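Local coordinates for cytochrome C-type biogenesis protein ccmF (Thermus thermophilus, PDB 6ZMQ) that binds heme in the membrane and serves as a cytochrome c heme lyase, probably handing heme on during maturation of c-type cytochromes, at residues L579-K593 against F604-W616. Sequence-based numbering, arbitrary orientation.
Sequences LHFYPQMNSPLPAPK and FLLMDFDREKGEW
Lys593 reaches Asp610 through a long salt bridge, NZ to OD1 3.9 Å, the one salt bridge between 579-593 and 604-616; no hydrogen bond crosses. With CG beside the backbone N and chi2 extended, Lys593 CD comes to 3.2 Å from Asp608 OD1, the two side chains crossing at about a right angle. A bend at chi3 (-70°) then sets CE beside both oxygens of that carboxylate, and another at chi4 places NZ, which stays beyond salt-bridge range of Asp608. Arg620 offers both aspartates a further, weak ion pair, and Trp251 makes a cation-pi contact with the lysine.

Beside this charged patch the packing is largely apolar. Phe581 places CD2 over one face of the Phe609 ring, 3.4 Å from its CG; the two planes meet at 47°, too oblique for a stack or an edge-to-face pair. The far rim of Phe581 abuts backbone, with CZ 3.2 Å from the carbonyl O of Asp610 near the ring plane. Leu579 CD1 approaches Phe609 CB at 3.9 Å, and Leu579 CB lies a looser 4.5 Å from Met607 CB.

Strand 578-581 of one antiparallel sheet thus meets the end of strand 603-608 of another and the loop after it, side chains packing on side chains and backbone. With two acidic groups close by, the positive charge of Lys593 is probably stabilised and the repulsion between the carboxylates eased.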
ATOM      1  N   LEU A 579      13.152 -16.968 -21.267  1.00 38.88           N
ATOM      2  CA  LEU A 579      12.743 -16.962 -19.862  1.00 42.14           C
ATOM      3  C   LEU A 579      13.899 -17.401 -18.972  1.00 50.49           C
ATOM      4  O   LEU A 579      14.848 -18.034 -19.441  1.00 70.21           O
ATOM      5  CB  LEU A 579      11.553 -17.890 -19.638  1.00 41.99           C
ATOM      6  CG  LEU A 579      11.805 -19.291 -20.191  1.00 48.49           C
ATOM      7  CD1 LEU A 579      11.059 -20.287 -19.404  1.00 65.21           C
ATOM      8  CD2 LEU A 579      11.354 -19.398 -21.644  1.00 43.73           C
ATOM      9  N   HIS A 580      13.827 -17.079 -17.673  1.00 53.55           N
ATOM     10  CA  HIS A 580      15.048 -17.135 -16.888  1.00 48.92           C
ATOM     11  C   HIS A 580      14.912 -18.094 -15.707  1.00 54.62           C
ATOM     12  O   HIS A 580      13.817 -18.559 -15.377  1.00 65.74           O
ATOM     13  CB  HIS A 580      15.353 -15.729 -16.406  1.00 54.24           C
ATOM     14  CG  HIS A 580      16.795 -15.343 -16.439  1.00 70.52           C
ATOM     15  ND1 HIS A 580      17.280 -14.422 -17.343  1.00 73.01           N
ATOM     16  CD2 HIS A 580      17.838 -15.672 -15.643  1.00 75.49           C
ATOM     17  CE1 HIS A 580      18.570 -14.238 -17.134  1.00 71.06           C
ATOM     18  NE2 HIS A 580      18.934 -14.987 -16.111  1.00 74.79           N
ATOM     19  N   PHE A 581      16.048 -18.392 -15.072  1.00 53.79           N
ATOM     20  CA  PHE A 581      16.042 -19.194 -13.851  1.00 52.22           C
ATOM     21  C   PHE A 581      17.302 -18.883 -13.067  1.00 58.55           C
ATOM     22  O   PHE A 581      18.362 -18.699 -13.675  1.00 64.04           O
ATOM     23  CB  PHE A 581      16.025 -20.687 -14.171  1.00 47.15           C
ATOM     24  CG  PHE A 581      15.185 -21.501 -13.247  1.00 74.43           C
ATOM     25  CD1 PHE A 581      15.051 -21.160 -11.911  1.00 87.66           C
ATOM     26  CD2 PHE A 581      14.548 -22.637 -13.713  1.00 88.34           C
ATOM     27  CE1 PHE A 581      14.277 -21.920 -11.069  1.00 95.61           C
ATOM     28  CE2 PHE A 581      13.767 -23.400 -12.870  1.00 94.23           C
ATOM     29  CZ  PHE A 581      13.631 -23.046 -11.543  1.00 96.72           C
ATOM     30  N   TYR A 582      17.223 -18.876 -11.736  1.00 58.68           N
ATOM     31  CA  TYR A 582      18.445 -18.743 -10.955  1.00 68.69           C
ATOM     32  C   TYR A 582      18.620 -19.914 -10.007  1.00 81.58           C
ATOM     33  O   TYR A 582      17.875 -20.015  -9.022  1.00 91.82           O
ATOM     34  CB  TYR A 582      18.477 -17.460 -10.135  1.00 63.38           C
ATOM     35  CG  TYR A 582      18.176 -16.253 -10.933  1.00 61.46           C
ATOM     36  CD1 TYR A 582      18.948 -15.937 -12.038  1.00 63.53           C
ATOM     37  CD2 TYR A 582      17.179 -15.377 -10.536  1.00 66.09           C
ATOM     38  CE1 TYR A 582      18.684 -14.825 -12.775  1.00 66.83           C
ATOM     39  CE2 TYR A 582      16.933 -14.234 -11.241  1.00 75.49           C
ATOM     40  CZ  TYR A 582      17.681 -13.964 -12.374  1.00 77.06           C
ATOM     41  OH  TYR A 582      17.444 -12.829 -13.113  1.00 84.89           O
ATOM     42  N   PRO A 583      19.830 -20.672  -9.977  1.00 73.82           N
ATOM     43  CA  PRO A 583      20.621 -21.622  -8.854  1.00 78.17           C
ATOM     44  C   PRO A 583      21.115 -20.287  -8.238  1.00 90.21           C
ATOM     45  O   PRO A 583      21.995 -19.723  -8.808  1.00 94.89           O
ATOM     46  CB  PRO A 583      21.438 -22.475  -9.807  1.00 68.47           C
ATOM     47  CG  PRO A 583      20.561 -22.545 -10.990  1.00 55.17           C
ATOM     48  CD  PRO A 583      20.450 -21.073 -11.225  1.00 62.91           C
ATOM     49  N   GLN A 584      20.438 -19.696  -7.223  1.00 96.95           N
ATOM     50  CA  GLN A 584      20.943 -18.473  -6.600  1.00 95.42           C
ATOM     51  C   GLN A 584      21.732 -18.872  -5.356  1.00111.60           C
ATOM     52  O   GLN A 584      21.180 -19.482  -4.441  1.00121.84           O
ATOM     53  CB  GLN A 584      19.799 -17.508  -6.287  1.00 87.44           C
ATOM     54  CG  GLN A 584      20.241 -16.085  -5.910  1.00 81.59           C
ATOM     55  CD  GLN A 584      19.489 -15.006  -6.688  1.00 72.83           C
ATOM     56  OE1 GLN A 584      18.713 -15.307  -7.593  1.00 77.49           O
ATOM     57  NE2 GLN A 584      19.729 -13.745  -6.341  1.00 61.76           N
ATOM     58  N   MET A 585      23.031 -18.547  -5.342  1.00100.20           N
ATOM     59  CA  MET A 585      23.968 -19.118  -4.369  1.00104.48           C
ATOM     60  C   MET A 585      23.712 -18.668  -2.923  1.00100.71           C
ATOM     61  O   MET A 585      24.023 -19.418  -1.989  1.00100.81           O
ATOM     62  CB  MET A 585      25.399 -18.766  -4.782  1.00116.22           C
ATOM     63  CG  MET A 585      25.784 -19.149  -6.213  1.00105.65           C
ATOM     64  SD  MET A 585      25.879 -20.926  -6.528  1.00 84.71           S
ATOM     65  CE  MET A 585      24.608 -21.154  -7.768  1.00 70.31           C
ATOM     66  N   ASN A 586      23.163 -17.460  -2.720  1.00110.02           N
ATOM     67  CA  ASN A 586      23.133 -16.832  -1.391  1.00121.24           C
ATOM     68  C   ASN A 586      22.150 -17.507  -0.440  1.00133.55           C
ATOM     69  O   ASN A 586      22.504 -17.884   0.681  1.00137.32           O
ATOM     70  CB  ASN A 586      22.778 -15.355  -1.516  1.00114.54           C
ATOM     71  CG  ASN A 586      23.444 -14.507  -0.459  1.00 87.32           C
ATOM     72  OD1 ASN A 586      23.102 -14.569   0.721  1.00 84.91           O
ATOM     73  ND2 ASN A 586      24.445 -13.738  -0.871  1.00 65.30           N
ATOM     74  N   SER A 587      20.907 -17.655  -0.880  1.00134.09           N
ATOM     75  CA  SER A 587      19.844 -18.345  -0.158  1.00118.90           C
ATOM     76  C   SER A 587      20.143 -19.852  -0.220  1.00128.23           C
ATOM     77  O   SER A 587      21.017 -20.259  -0.991  1.00133.53           O
ATOM     78  CB  SER A 587      18.515 -17.920  -0.799  1.00123.21           C
ATOM     79  OG  SER A 587      17.383 -18.206   0.007  1.00112.65           O
ATOM     80  N   PRO A 588      19.425 -20.765   0.584  1.00120.82           N
ATOM     81  CA  PRO A 588      19.834 -22.192   0.606  1.00127.97           C
ATOM     82  C   PRO A 588      19.734 -22.964  -0.708  1.00127.30           C
ATOM     83  O   PRO A 588      18.895 -23.855  -0.874  1.00130.73           O
ATOM     84  CB  PRO A 588      18.890 -22.802   1.654  1.00121.87           C
ATOM     85  CG  PRO A 588      17.729 -21.901   1.687  1.00118.11           C
ATOM     86  CD  PRO A 588      18.382 -20.558   1.611  1.00117.63           C
ATOM     87  N   LEU A 589      20.660 -22.610  -1.625  1.00117.88           N
ATOM     88  CA  LEU A 589      20.768 -22.875  -3.062  1.00116.68           C
ATOM     89  C   LEU A 589      19.436 -23.053  -3.790  1.00124.29           C
ATOM     90  O   LEU A 589      19.264 -24.053  -4.501  1.00136.37           O
ATOM     91  CB  LEU A 589      21.670 -24.090  -3.300  1.00 98.09           C
ATOM     92  CG  LEU A 589      23.168 -23.817  -3.526  1.00 63.29           C
ATOM     93  CD1 LEU A 589      23.330 -22.910  -4.725  1.00 51.52           C
ATOM     94  CD2 LEU A 589      23.902 -23.225  -2.316  1.00 45.15           C
ATOM     95  N   PRO A 590      18.472 -22.107  -3.683  1.00120.48           N
ATOM     96  CA  PRO A 590      17.174 -22.362  -4.292  1.00113.29           C
ATOM     97  C   PRO A 590      17.147 -22.002  -5.761  1.00100.21           C
ATOM     98  O   PRO A 590      18.036 -21.331  -6.321  1.00107.39           O
ATOM     99  CB  PRO A 590      16.230 -21.476  -3.479  1.00111.77           C
ATOM    100  CG  PRO A 590      17.033 -20.304  -3.176  1.00111.84           C
ATOM    101  CD  PRO A 590      18.491 -20.723  -3.165  1.00115.05           C
ATOM    102  N   ALA A 591      16.111 -22.520  -6.406  1.00 91.00           N
ATOM    103  CA  ALA A 591      15.788 -22.152  -7.772  1.00 78.31           C
ATOM    104  C   ALA A 591      14.550 -21.253  -7.837  1.00 80.76           C
ATOM    105  O   ALA A 591      13.432 -21.757  -8.028  1.00 86.54           O
ATOM    106  CB  ALA A 591      15.579 -23.432  -8.585  1.00 86.04           C
ATOM    107  N   PRO A 592      14.675 -19.900  -7.683  1.00 84.09           N
ATOM    108  CA  PRO A 592      13.547 -19.043  -8.054  1.00 74.34           C
ATOM    109  C   PRO A 592      13.627 -18.582  -9.501  1.00 77.81           C
ATOM    110  O   PRO A 592      14.709 -18.424 -10.093  1.00 91.95           O
ATOM    111  CB  PRO A 592      13.650 -17.874  -7.068  1.00 78.48           C
ATOM    112  CG  PRO A 592      15.067 -17.736  -6.844  1.00 89.68           C
ATOM    113  CD  PRO A 592      15.615 -19.136  -6.838  1.00100.26           C
ATOM    114  N   LYS A 593      12.446 -18.428 -10.081  1.00 68.89           N
ATOM    115  CA  LYS A 593      12.270 -17.999 -11.453  1.00 59.38           C
ATOM    116  C   LYS A 593      12.217 -16.476 -11.534  1.00 54.14           C
ATOM    117  O   LYS A 593      11.882 -15.788 -10.562  1.00 46.94           O
ATOM    118  CB  LYS A 593      10.969 -18.585 -12.001  1.00 62.63           C
ATOM    119  CG  LYS A 593      10.930 -20.091 -11.903  1.00 67.51           C
ATOM    120  CD  LYS A 593       9.648 -20.721 -12.364  1.00 66.99           C
ATOM    121  CE  LYS A 593       8.518 -20.412 -11.398  1.00 63.55           C
ATOM    122  NZ  LYS A 593       8.748 -21.034 -10.072  1.00 68.42           N
ATOM    123  N   PHE A 604      -1.405 -10.199 -22.226  1.00 67.77           N
ATOM    124  CA  PHE A 604      -0.153 -10.478 -21.526  1.00 66.60           C
ATOM    125  C   PHE A 604       0.046 -11.989 -21.598  1.00 68.27           C
ATOM    126  O   PHE A 604      -0.917 -12.732 -21.396  1.00 69.51           O
ATOM    127  CB  PHE A 604      -0.227 -10.031 -20.060  1.00 68.77           C
ATOM    128  CG  PHE A 604       0.978  -9.281 -19.593  1.00 62.48           C
ATOM    129  CD1 PHE A 604       1.375  -8.140 -20.255  1.00 50.28           C
ATOM    130  CD2 PHE A 604       1.689  -9.690 -18.480  1.00 54.90           C
ATOM    131  CE1 PHE A 604       2.473  -7.426 -19.843  1.00 35.75           C
ATOM    132  CE2 PHE A 604       2.797  -8.981 -18.050  1.00 37.30           C
ATOM    133  CZ  PHE A 604       3.190  -7.846 -18.742  1.00 35.53           C
ATOM    134  N   LEU A 605       1.265 -12.453 -21.882  1.00 60.56           N
ATOM    135  CA  LEU A 605       1.544 -13.891 -21.946  1.00 40.47           C
ATOM    136  C   LEU A 605       2.746 -14.217 -21.064  1.00 40.90           C
ATOM    137  O   LEU A 605       3.836 -13.713 -21.322  1.00 45.34           O
ATOM    138  CB  LEU A 605       1.827 -14.314 -23.395  1.00 41.39           C
ATOM    139  CG  LEU A 605       0.759 -14.132 -24.489  1.00 41.69           C
ATOM    140  CD1 LEU A 605       1.376 -14.237 -25.877  1.00 42.45           C
ATOM    141  CD2 LEU A 605      -0.363 -15.147 -24.361  1.00 42.99           C
ATOM    142  N   LEU A 606       2.587 -15.072 -20.051  1.00 47.98           N
ATOM    143  CA  LEU A 606       3.659 -15.236 -19.069  1.00 47.60           C
ATOM    144  C   LEU A 606       4.370 -16.573 -19.240  1.00 55.54           C
ATOM    145  O   LEU A 606       3.731 -17.634 -19.168  1.00 61.99           O
ATOM    146  CB  LEU A 606       3.119 -15.085 -17.646  1.00 46.59           C
ATOM    147  CG  LEU A 606       3.989 -15.169 -16.379  1.00 43.75           C
ATOM    148  CD1 LEU A 606       3.310 -14.351 -15.315  1.00 42.86           C
ATOM    149  CD2 LEU A 606       4.271 -16.570 -15.790  1.00 44.50           C
ATOM    150  N   MET A 607       5.702 -16.516 -19.355  1.00 57.78           N
ATOM    151  CA  MET A 607       6.536 -17.671 -19.668  1.00 43.99           C
ATOM    152  C   MET A 607       7.460 -17.980 -18.498  1.00 54.20           C
ATOM    153  O   MET A 607       8.231 -17.108 -18.056  1.00 64.28           O
ATOM    154  CB  MET A 607       7.324 -17.417 -20.949  1.00 44.30           C
ATOM    155  CG  MET A 607       6.667 -18.026 -22.167  1.00 55.76           C
ATOM    156  SD  MET A 607       6.896 -16.935 -23.564  1.00 60.44           S
ATOM    157  CE  MET A 607       5.871 -15.594 -22.952  1.00 54.74           C
ATOM    158  N   ASP A 608       7.400 -19.245 -18.056  1.00 55.13           N
ATOM    159  CA  ASP A 608       7.894 -19.805 -16.808  1.00 63.27           C
ATOM    160  C   ASP A 608       8.753 -21.033 -17.062  1.00 67.98           C
ATOM    161  O   ASP A 608       8.551 -21.762 -18.038  1.00 78.05           O
ATOM    162  CB  ASP A 608       6.712 -20.213 -15.915  1.00 72.57           C
ATOM    163  CG  ASP A 608       6.852 -19.731 -14.512  1.00 73.15           C
ATOM    164  OD1 ASP A 608       7.761 -18.927 -14.291  1.00 74.33           O
ATOM    165  OD2 ASP A 608       6.050 -20.136 -13.643  1.00 72.81           O
ATOM    166  N   PHE A 609       9.703 -21.249 -16.173  1.00 75.52           N
ATOM    167  CA  PHE A 609      10.678 -22.347 -16.340  1.00 73.42           C
ATOM    168  C   PHE A 609      10.280 -23.614 -15.578  1.00 80.14           C
ATOM    169  O   PHE A 609      10.278 -24.666 -16.206  1.00 85.31           O
ATOM    170  CB  PHE A 609      12.042 -21.826 -15.932  1.00 60.88           C
ATOM    171  CG  PHE A 609      13.123 -22.455 -16.749  1.00 70.38           C
ATOM    172  CD1 PHE A 609      13.134 -23.820 -16.938  1.00 75.21           C
ATOM    173  CD2 PHE A 609      14.165 -21.700 -17.242  1.00 78.94           C
ATOM    174  CE1 PHE A 609      14.146 -24.421 -17.661  1.00 77.66           C
ATOM    175  CE2 PHE A 609      15.178 -22.303 -17.962  1.00 84.03           C
ATOM    176  CZ  PHE A 609      15.162 -23.659 -18.178  1.00 81.37           C
ATOM    177  N   ASP A 610       9.968 -23.471 -14.287  1.00 79.50           N
ATOM    178  CA  ASP A 610       9.536 -24.527 -13.330  1.00 80.17           C
ATOM    179  C   ASP A 610      10.747 -25.310 -12.838  1.00 93.98           C
ATOM    180  O   ASP A 610      11.170 -25.049 -11.734  1.00100.70           O
ATOM    181  CB  ASP A 610       8.280 -25.262 -13.772  1.00 65.70           C
ATOM    182  CG  ASP A 610       7.052 -24.483 -13.392  1.00 66.04           C
ATOM    183  OD1 ASP A 610       7.207 -23.472 -12.756  1.00 63.68           O
ATOM    184  OD2 ASP A 610       5.972 -24.917 -13.726  1.00 77.22           O
ATOM    185  N   ARG A 611      11.085 -26.405 -13.479  1.00 91.68           N
ATOM    186  CA  ARG A 611      12.417 -26.986 -13.249  1.00 93.15           C
ATOM    187  C   ARG A 611      13.219 -27.063 -14.537  1.00101.71           C
ATOM    188  O   ARG A 611      12.720 -27.524 -15.552  1.00110.85           O
ATOM    189  CB  ARG A 611      12.296 -28.387 -12.665  1.00101.95           C
ATOM    190  CG  ARG A 611      13.169 -29.415 -13.365  1.00100.43           C
ATOM    191  CD  ARG A 611      13.154 -30.641 -12.496  1.00 96.84           C
ATOM    192  NE  ARG A 611      13.689 -30.191 -11.235  1.00 94.94           N
ATOM    193  CZ  ARG A 611      14.895 -29.695 -11.123  1.00 90.12           C
ATOM    194  NH1 ARG A 611      15.349 -29.290  -9.952  1.00 86.12           N
ATOM    195  NH2 ARG A 611      15.643 -29.603 -12.195  1.00 88.57           N
ATOM    196  N   GLU A 612      14.420 -26.537 -14.471  1.00 97.50           N
ATOM    197  CA  GLU A 612      15.371 -26.796 -15.552  1.00101.88           C
ATOM    198  C   GLU A 612      16.054 -28.042 -15.013  1.00114.04           C
ATOM    199  O   GLU A 612      16.603 -27.941 -13.920  1.00122.22           O
ATOM    200  CB  GLU A 612      16.451 -25.724 -15.551  1.00101.58           C
ATOM    201  CG  GLU A 612      17.826 -26.276 -15.837  1.00 84.25           C
ATOM    202  CD  GLU A 612      18.938 -25.454 -15.247  1.00 62.28           C
ATOM    203  OE1 GLU A 612      19.111 -25.482 -14.045  1.00 46.48           O
ATOM    204  OE2 GLU A 612      19.602 -24.789 -16.006  1.00 65.01           O
ATOM    205  N   LYS A 613      15.924 -29.192 -15.667  1.00120.21           N
ATOM    206  CA  LYS A 613      16.607 -30.384 -15.188  1.00114.62           C
ATOM    207  C   LYS A 613      17.964 -30.444 -15.898  1.00118.34           C
ATOM    208  O   LYS A 613      18.289 -29.574 -16.710  1.00119.22           O
ATOM    209  CB  LYS A 613      15.747 -31.635 -15.400  1.00119.28           C
ATOM    210  CG  LYS A 613      15.929 -32.698 -14.304  1.00110.01           C
ATOM    211  CD  LYS A 613      15.107 -33.962 -14.527  1.00 93.12           C
ATOM    212  CE  LYS A 613      13.622 -33.772 -14.260  1.00 78.75           C
ATOM    213  NZ  LYS A 613      13.093 -34.654 -13.178  1.00 71.77           N
ATOM    214  N   GLY A 614      18.752 -31.483 -15.599  1.00116.10           N
ATOM    215  CA  GLY A 614      20.171 -31.580 -15.914  1.00 95.92           C
ATOM    216  C   GLY A 614      20.617 -31.390 -17.352  1.00 86.84           C
ATOM    217  O   GLY A 614      21.579 -30.658 -17.616  1.00 92.80           O
ATOM    218  N   GLU A 615      19.949 -32.074 -18.290  1.00 83.47           N
ATOM    219  CA  GLU A 615      20.184 -31.884 -19.721  1.00 91.37           C
ATOM    220  C   GLU A 615      18.909 -31.693 -20.546  1.00107.82           C
ATOM    221  O   GLU A 615      19.021 -31.367 -21.734  1.00 80.29           O
ATOM    222  CB  GLU A 615      20.993 -33.058 -20.319  1.00 87.12           C
ATOM    223  CG  GLU A 615      22.185 -33.591 -19.482  1.00 88.69           C
ATOM    224  CD  GLU A 615      23.449 -32.731 -19.558  1.00 81.73           C
ATOM    225  OE1 GLU A 615      23.745 -32.177 -20.639  1.00 79.77           O
ATOM    226  OE2 GLU A 615      24.127 -32.585 -18.512  1.00 74.83           O
ATOM    227  N   TRP A 616      17.716 -31.894 -19.974  1.00149.67           N
ATOM    228  CA  TRP A 616      16.454 -31.534 -20.616  1.00132.95           C
ATOM    229  C   TRP A 616      15.769 -30.577 -19.651  1.00126.91           C
ATOM    230  O   TRP A 616      16.130 -30.552 -18.475  1.00123.42           O
ATOM    231  CB  TRP A 616      15.575 -32.769 -20.901  1.00141.85           C
ATOM    232  CG  TRP A 616      14.782 -33.399 -19.731  1.00131.81           C
ATOM    233  CD1 TRP A 616      15.162 -33.548 -18.419  1.00119.08           C
ATOM    234  CD2 TRP A 616      13.515 -34.072 -19.847  1.00128.77           C
ATOM    235  NE1 TRP A 616      14.171 -34.190 -17.710  1.00116.57           N
ATOM    236  CE2 TRP A 616      13.158 -34.535 -18.564  1.00122.35           C
ATOM    237  CE3 TRP A 616      12.639 -34.304 -20.910  1.00126.23           C
ATOM    238  CZ2 TRP A 616      11.959 -35.220 -18.318  1.00120.53           C
ATOM    239  CZ3 TRP A 616      11.448 -34.992 -20.663  1.00121.48           C
ATOM    240  CH2 TRP A 616      11.124 -35.438 -19.380  1.00120.02           C
TER